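Long-range contact in occlusion-derived virus envelope protein E66 (Autographa californica nucleopolyhedrovirus, PDB 3VSN), which degrades non-sulfated chondroitin as a lyase of the viral envelope and is essential for infection by the oral route: residues Leu42-Val53 with His83-Asn94. Sequence-based numbering, arbitrary orientation.
Sequences LSYSFSQKAEKV and HTLIGYCVRYNN
His83 meets Val53 and the backbone of Glu51 where two neighbouring helices of the alpha/alpha toroid, 29-48 and 75-93, pack with their local axes roughly antiparallel, at 145°. The pairing illustrates how a helix and the loop that leaves it can share one partner: no direct hydrogen bond crosses, and carbon packing and four bridging waters join the two segments. At the start of 83-94, the imidazole lies with Lys52 N over one face, while water 3 sits at its edge, 2.8 Å from His83 ND1. That water accepts from Lys49 NZ and donates to Glu51 O; Lys49 also forms a salt bridge with Glu146. The carboxylate of Glu51 is hydrogen-bonded to Tyr138 and salt-bridged to Arg194, and its side chain lies about 8 Å from that of catalytic Asn191. CB of His83 rests 3.6 Å from Val53 CG2, and water 4 links His83 O to Val53 N.

One turn on, Ile86 divides its branches: CG2 approaches Phe46 CE1, and CD1 reaches Lys49 NZ at 3.9 Å. Gly87 brings bare backbone to the loop, its CA making a CH...O contact of 3.5 Å with Val53 O, a carbonyl oxygen buried here with no conventional hydrogen-bond partner in the model. Val90 follows, with CG2 13° off the normal of the Phe46 ring, a CH-pi contact. With chi1 at -162°, the Phe46 ring swings away from its backbone nitrogen and on toward helix 75-93; Lys52 CD covers the opposite face, holding the ring between two aliphatic groups. Leu42 extends this apolar patch, its CG 3.9 Å from Val90 CG2. Near the helix end, water 1 joins Val90 O to Ser43 OG, and water 2 donates both to Ser43 OG and, at 3.0 Å, to Asn94 OD1.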
ATOM      1  N   LEU A  42      11.366  21.057   6.238  1.00 15.30           N
ATOM      2  CA  LEU A  42      10.858  21.191   4.866  1.00 15.20           C
ATOM      3  C   LEU A  42      11.271  20.051   3.928  1.00 15.08           C
ATOM      4  O   LEU A  42      10.418  19.464   3.260  1.00 15.14           O
ATOM      5  CB  LEU A  42      11.221  22.554   4.248  1.00 15.08           C
ATOM      6  CG  LEU A  42      10.661  22.829   2.840  1.00 15.12           C
ATOM      7  CD1 LEU A  42       9.152  22.616   2.760  1.00 15.39           C
ATOM      8  CD2 LEU A  42      11.017  24.232   2.374  1.00 15.12           C
ATOM      9  N   SER A  43      12.565  19.750   3.872  1.00 15.18           N
ATOM     10  CA  SER A  43      13.049  18.664   3.017  1.00 15.55           C
ATOM     11  C   SER A  43      12.360  17.343   3.359  1.00 15.61           C
ATOM     12  O   SER A  43      11.882  16.637   2.474  1.00 15.54           O
ATOM     13  CB  SER A  43      14.571  18.529   3.102  1.00 15.47           C
ATOM     14  OG  SER A  43      15.199  19.555   2.352  1.00 15.75           O
ATOM     15  N   TYR A  44      12.288  17.037   4.651  1.00 15.99           N
ATOM     16  CA  TYR A  44      11.599  15.842   5.133  1.00 16.31           C
ATOM     17  C   TYR A  44      10.115  15.835   4.756  1.00 16.10           C
ATOM     18  O   TYR A  44       9.601  14.834   4.246  1.00 15.84           O
ATOM     19  CB  TYR A  44      11.774  15.720   6.648  1.00 17.13           C
ATOM     20  CG  TYR A  44      11.001  14.587   7.274  1.00 17.93           C
ATOM     21  CD1 TYR A  44      11.451  13.274   7.171  1.00 18.29           C
ATOM     22  CD2 TYR A  44       9.822  14.832   7.978  1.00 18.35           C
ATOM     23  CE1 TYR A  44      10.744  12.236   7.746  1.00 18.76           C
ATOM     24  CE2 TYR A  44       9.110  13.798   8.557  1.00 18.66           C
ATOM     25  CZ  TYR A  44       9.579  12.506   8.439  1.00 18.96           C
ATOM     26  OH  TYR A  44       8.870  11.482   9.012  1.00 19.63           O
ATOM     27  N   SER A  45       9.436  16.954   5.005  1.00 15.73           N
ATOM     28  CA  SER A  45       8.013  17.091   4.690  1.00 15.43           C
ATOM     29  C   SER A  45       7.748  16.918   3.195  1.00 15.22           C
ATOM     30  O   SER A  45       6.814  16.222   2.798  1.00 15.10           O
ATOM     31  CB  SER A  45       7.492  18.451   5.159  1.00 15.47           C
ATOM     32  OG  SER A  45       6.108  18.580   4.885  1.00 15.90           O
ATOM     33  N   PHE A  46       8.590  17.552   2.383  1.00 15.18           N
ATOM     34  CA  PHE A  46       8.519  17.469   0.930  1.00 15.25           C
ATOM     35  C   PHE A  46       8.670  16.021   0.451  1.00 15.15           C
ATOM     36  O   PHE A  46       8.006  15.609  -0.499  1.00 15.04           O
ATOM     37  CB  PHE A  46       9.614  18.353   0.331  1.00 15.47           C
ATOM     38  CG  PHE A  46       9.416  18.699  -1.120  1.00 15.90           C
ATOM     39  CD1 PHE A  46       8.258  19.346  -1.557  1.00 16.07           C
ATOM     40  CD2 PHE A  46      10.418  18.429  -2.044  1.00 16.14           C
ATOM     41  CE1 PHE A  46       8.099  19.687  -2.894  1.00 16.30           C
ATOM     42  CE2 PHE A  46      10.267  18.769  -3.381  1.00 16.38           C
ATOM     43  CZ  PHE A  46       9.105  19.398  -3.806  1.00 16.35           C
ATOM     44  N   SER A  47       9.525  15.251   1.125  1.00 14.85           N
ATOM     45  CA  SER A  47       9.720  13.832   0.788  1.00 14.99           C
ATOM     46  C   SER A  47       8.464  12.985   1.034  1.00 14.81           C
ATOM     47  O   SER A  47       8.330  11.897   0.475  1.00 14.90           O
ATOM     48  CB  SER A  47      10.943  13.242   1.517  1.00 14.91           C
ATOM     49  OG  SER A  47      10.659  12.917   2.870  1.00 14.88           O
ATOM     50  N   GLN A  48       7.547  13.500   1.851  1.00 14.86           N
ATOM     51  CA  GLN A  48       6.278  12.831   2.143  1.00 14.97           C
ATOM     52  C   GLN A  48       5.146  13.270   1.218  1.00 15.02           C
ATOM     53  O   GLN A  48       4.140  12.570   1.098  1.00 14.69           O
ATOM     54  CB  GLN A  48       5.850  13.094   3.587  1.00 15.10           C
ATOM     55  CG  GLN A  48       6.776  12.519   4.645  1.00 15.40           C
ATOM     56  CD  GLN A  48       6.240  12.732   6.048  1.00 15.61           C
ATOM     57  OE1 GLN A  48       5.453  13.652   6.294  1.00 15.65           O
ATOM     58  NE2 GLN A  48       6.660  11.881   6.977  1.00 15.47           N
ATOM     59  N   LYS A  49       5.311  14.427   0.578  1.00 15.39           N
ATOM     60  CA  LYS A  49       4.247  15.052  -0.208  1.00 15.90           C
ATOM     61  C   LYS A  49       4.058  14.357  -1.555  1.00 16.17           C
ATOM     62  O   LYS A  49       4.985  14.295  -2.364  1.00 15.86           O
ATOM     63  CB  LYS A  49       4.544  16.546  -0.410  1.00 16.06           C
ATOM     64  CG  LYS A  49       3.416  17.325  -1.068  1.00 16.38           C
ATOM     65  CD  LYS A  49       3.778  18.796  -1.235  1.00 16.34           C
ATOM     66  CE  LYS A  49       2.552  19.617  -1.604  1.00 16.69           C
ATOM     67  NZ  LYS A  49       2.908  21.048  -1.838  1.00 17.01           N
ATOM     68  N   ALA A  50       2.847  13.854  -1.786  1.00 17.01           N
ATOM     69  CA  ALA A  50       2.536  13.075  -2.989  1.00 17.86           C
ATOM     70  C   ALA A  50       2.637  13.890  -4.282  1.00 18.70           C
ATOM     71  O   ALA A  50       3.257  13.446  -5.249  1.00 18.90           O
ATOM     72  CB  ALA A  50       1.158  12.431  -2.865  1.00 17.95           C
ATOM     73  N   GLU A  51       2.034  15.077  -4.289  1.00 19.41           N
ATOM     74  CA  GLU A  51       2.009  15.932  -5.478  1.00 20.20           C
ATOM     75  C   GLU A  51       3.100  16.995  -5.384  1.00 19.88           C
ATOM     76  O   GLU A  51       3.029  17.899  -4.544  1.00 19.60           O
ATOM     77  CB  GLU A  51       0.623  16.571  -5.647  1.00 21.47           C
ATOM     78  CG  GLU A  51      -0.490  15.547  -5.843  1.00 23.18           C
ATOM     79  CD  GLU A  51      -1.890  16.092  -5.599  1.00 24.47           C
ATOM     80  OE1 GLU A  51      -2.049  17.257  -5.165  1.00 25.57           O
ATOM     81  OE2 GLU A  51      -2.850  15.333  -5.837  1.00 25.57           O
ATOM     82  N   LYS A  52       4.114  16.872  -6.237  1.00 19.77           N
ATOM     83  CA  LYS A  52       5.273  17.768  -6.196  1.00 19.85           C
ATOM     84  C   LYS A  52       6.143  17.665  -7.442  1.00 20.51           C
ATOM     85  O   LYS A  52       6.017  16.720  -8.223  1.00 20.42           O
ATOM     86  CB  LYS A  52       6.128  17.499  -4.946  1.00 19.33           C
ATOM     87  CG  LYS A  52       6.680  16.081  -4.824  1.00 19.06           C
ATOM     88  CD  LYS A  52       7.724  16.010  -3.720  1.00 18.75           C
ATOM     89  CE  LYS A  52       8.391  14.644  -3.652  1.00 18.78           C
ATOM     90  NZ  LYS A  52       7.527  13.631  -2.990  1.00 18.72           N
ATOM     91  N   VAL A  53       7.015  18.657  -7.614  1.00 20.81           N
ATOM     92  CA  VAL A  53       8.076  18.629  -8.617  1.00 21.75           C
ATOM     93  C   VAL A  53       9.410  18.726  -7.874  1.00 22.33           C
ATOM     94  O   VAL A  53       9.734  19.763  -7.279  1.00 22.14           O
ATOM     95  CB  VAL A  53       7.932  19.772  -9.655  1.00 21.68           C
ATOM     96  CG1 VAL A  53       9.165  19.870 -10.540  1.00 21.93           C
ATOM     97  CG2 VAL A  53       6.689  19.568 -10.511  1.00 21.54           C
ATOM     98  N   HIS A  83       3.810  24.044  -8.516  1.00 18.08           N
ATOM     99  CA  HIS A  83       4.682  22.972  -8.013  1.00 18.01           C
ATOM    100  C   HIS A  83       6.145  23.272  -8.180  1.00 17.74           C
ATOM    101  O   HIS A  83       6.946  22.975  -7.298  1.00 17.54           O
ATOM    102  CB  HIS A  83       4.350  21.634  -8.670  1.00 18.14           C
ATOM    103  CG  HIS A  83       3.061  21.017  -8.186  1.00 18.32           C
ATOM    104  ND1 HIS A  83       2.804  20.803  -6.883  1.00 18.55           N
ATOM    105  CD2 HIS A  83       1.956  20.542  -8.889  1.00 18.45           C
ATOM    106  CE1 HIS A  83       1.594  20.232  -6.753  1.00 18.71           C
ATOM    107  NE2 HIS A  83       1.076  20.074  -7.984  1.00 18.79           N
ATOM    108  N   THR A  84       6.506  23.864  -9.315  1.00 17.64           N
ATOM    109  CA  THR A  84       7.897  24.199  -9.605  1.00 17.72           C
ATOM    110  C   THR A  84       8.434  25.278  -8.653  1.00 17.33           C
ATOM    111  O   THR A  84       9.579  25.190  -8.203  1.00 17.18           O
ATOM    112  CB  THR A  84       8.073  24.594 -11.088  1.00 18.18           C
ATOM    113  OG1 THR A  84       7.535  23.555 -11.916  1.00 18.70           O
ATOM    114  CG2 THR A  84       9.536  24.791 -11.438  1.00 18.42           C
ATOM    115  N   LEU A  85       7.602  26.273  -8.338  1.00 16.87           N
ATOM    116  CA  LEU A  85       7.952  27.289  -7.340  1.00 16.85           C
ATOM    117  C   LEU A  85       8.200  26.677  -5.960  1.00 16.74           C
ATOM    118  O   LEU A  85       9.178  27.022  -5.292  1.00 16.43           O
ATOM    119  CB  LEU A  85       6.868  28.371  -7.244  1.00 16.84           C
ATOM    120  CG  LEU A  85       6.827  29.453  -8.326  1.00 16.98           C
ATOM    121  CD1 LEU A  85       5.592  30.318  -8.142  1.00 16.93           C
ATOM    122  CD2 LEU A  85       8.090  30.302  -8.304  1.00 16.99           C
ATOM    123  N   ILE A  86       7.311  25.777  -5.542  1.00 16.75           N
ATOM    124  CA  ILE A  86       7.477  25.066  -4.270  1.00 16.77           C
ATOM    125  C   ILE A  86       8.768  24.241  -4.289  1.00 16.94           C
ATOM    126  O   ILE A  86       9.533  24.261  -3.323  1.00 16.85           O
ATOM    127  CB  ILE A  86       6.247  24.194  -3.922  1.00 16.75           C
ATOM    128  CG1 ILE A  86       5.027  25.088  -3.649  1.00 16.53           C
ATOM    129  CG2 ILE A  86       6.535  23.298  -2.716  1.00 16.46           C
ATOM    130  CD1 ILE A  86       3.696  24.361  -3.685  1.00 16.62           C
ATOM    131  N   GLY A  87       9.020  23.544  -5.397  1.00 17.12           N
ATOM    132  CA  GLY A  87      10.266  22.786  -5.566  1.00 17.44           C
ATOM    133  C   GLY A  87      11.512  23.649  -5.414  1.00 17.67           C
ATOM    134  O   GLY A  87      12.510  23.220  -4.821  1.00 17.45           O
ATOM    135  N   TYR A  88      11.453  24.867  -5.950  1.00 17.54           N
ATOM    136  CA  TYR A  88      12.553  25.823  -5.821  1.00 17.67           C
ATOM    137  C   TYR A  88      12.715  26.356  -4.393  1.00 17.48           C
ATOM    138  O   TYR A  88      13.834  26.638  -3.964  1.00 17.46           O
ATOM    139  CB  TYR A  88      12.398  26.981  -6.815  1.00 18.20           C
ATOM    140  CG  TYR A  88      13.090  26.761  -8.150  1.00 18.73           C
ATOM    141  CD1 TYR A  88      12.353  26.634  -9.327  1.00 19.14           C
ATOM    142  CD2 TYR A  88      14.483  26.681  -8.232  1.00 19.05           C
ATOM    143  CE1 TYR A  88      12.982  26.438 -10.547  1.00 19.62           C
ATOM    144  CE2 TYR A  88      15.120  26.484  -9.448  1.00 19.48           C
ATOM    145  CZ  TYR A  88      14.366  26.362 -10.599  1.00 19.85           C
ATOM    146  OH  TYR A  88      14.993  26.171 -11.808  1.00 20.56           O
ATOM    147  N   CYS A  89      11.605  26.490  -3.663  1.00 17.20           N
ATOM    148  CA  CYS A  89      11.658  26.843  -2.241  1.00 17.11           C
ATOM    149  C   CYS A  89      12.452  25.814  -1.451  1.00 16.85           C
ATOM    150  O   CYS A  89      13.280  26.171  -0.612  1.00 16.82           O
ATOM    151  CB  CYS A  89      10.255  26.964  -1.644  1.00 17.05           C
ATOM    152  SG  CYS A  89       9.348  28.426  -2.178  1.00 17.60           S
ATOM    153  N   VAL A  90      12.196  24.538  -1.729  1.00 16.83           N
ATOM    154  CA  VAL A  90      12.889  23.438  -1.056  1.00 16.88           C
ATOM    155  C   VAL A  90      14.390  23.473  -1.376  1.00 17.33           C
ATOM    156  O   VAL A  90      15.224  23.290  -0.484  1.00 17.31           O
ATOM    157  CB  VAL A  90      12.255  22.067  -1.405  1.00 16.70           C
ATOM    158  CG1 VAL A  90      13.009  20.919  -0.740  1.00 16.57           C
ATOM    159  CG2 VAL A  90      10.787  22.038  -0.991  1.00 16.57           C
ATOM    160  N   ARG A  91      14.722  23.734  -2.640  1.00 18.14           N
ATOM    161  CA  ARG A  91      16.115  23.900  -3.076  1.00 18.81           C
ATOM    162  C   ARG A  91      16.794  25.074  -2.373  1.00 18.73           C
ATOM    163  O   ARG A  91      17.930  24.956  -1.906  1.00 18.76           O
ATOM    164  CB  ARG A  91      16.200  24.098  -4.593  1.00 19.59           C
ATOM    165  CG  ARG A  91      15.842  22.875  -5.424  1.00 20.89           C
ATOM    166  CD  ARG A  91      16.327  23.030  -6.859  1.00 21.70           C
ATOM    167  NE  ARG A  91      17.786  23.097  -6.923  1.00 22.47           N
ATOM    168  CZ  ARG A  91      18.493  23.314  -8.028  1.00 23.44           C
ATOM    169  NH1 ARG A  91      17.887  23.495  -9.197  1.00 23.83           N
ATOM    170  NH2 ARG A  91      19.817  23.356  -7.962  1.00 23.87           N
ATOM    171  N   TYR A  92      16.096  26.205  -2.306  1.00 18.80           N
ATOM    172  CA  TYR A  92      16.609  27.398  -1.633  1.00 18.67           C
ATOM    173  C   TYR A  92      16.924  27.121  -0.159  1.00 18.73           C
ATOM    174  O   TYR A  92      17.899  27.639   0.394  1.00 18.79           O
ATOM    175  CB  TYR A  92      15.591  28.540  -1.736  1.00 18.84           C
ATOM    176  CG  TYR A  92      16.067  29.822  -1.096  1.00 19.04           C
ATOM    177  CD1 TYR A  92      16.864  30.718  -1.805  1.00 18.99           C
ATOM    178  CD2 TYR A  92      15.735  30.133   0.224  1.00 18.95           C
ATOM    179  CE1 TYR A  92      17.307  31.894  -1.223  1.00 19.46           C
ATOM    180  CE2 TYR A  92      16.180  31.305   0.817  1.00 19.17           C
ATOM    181  CZ  TYR A  92      16.966  32.179   0.087  1.00 19.27           C
ATOM    182  OH  TYR A  92      17.409  33.341   0.668  1.00 19.72           O
ATOM    183  N   ASN A  93      16.085  26.296   0.457  1.00 18.58           N
ATOM    184  CA  ASN A  93      16.143  26.018   1.885  1.00 19.14           C
ATOM    185  C   ASN A  93      17.068  24.846   2.248  1.00 19.80           C
ATOM    186  O   ASN A  93      17.389  24.644   3.423  1.00 19.94           O
ATOM    187  CB  ASN A  93      14.717  25.775   2.396  1.00 18.27           C
ATOM    188  CG  ASN A  93      14.650  25.552   3.892  1.00 18.27           C
ATOM    189  OD1 ASN A  93      14.414  24.428   4.346  1.00 18.02           O
ATOM    190  ND2 ASN A  93      14.841  26.616   4.668  1.00 17.46           N
ATOM    191  N   ASN A  94      17.508  24.094   1.240  1.00 20.98           N
ATOM    192  CA  ASN A  94      18.272  22.862   1.464  1.00 22.30           C
ATOM    193  C   ASN A  94      19.783  23.086   1.508  1.00 23.11           C
ATOM    194  O   ASN A  94      20.402  23.438   0.500  1.00 22.74           O
ATOM    195  CB  ASN A  94      17.900  21.803   0.414  1.00 23.02           C
ATOM    196  CG  ASN A  94      18.568  20.460   0.665  1.00 23.92           C
ATOM    197  OD1 ASN A  94      18.931  20.127   1.792  1.00 25.02           O
ATOM    198  ND2 ASN A  94      18.729  19.681  -0.395  1.00 24.59           N
TER
HETATM  199  O   HOH W   1      14.590  22.404   2.178  1.00 17.26           O
HETATM  200  O   HOH W   2      17.529  20.261   4.397  1.00 28.48           O
HETATM  201  O   HOH W   3       4.033  20.635  -4.392  1.00 18.52           O
HETATM  202  O   HOH W   4       6.564  20.787  -5.702  1.00 17.25           O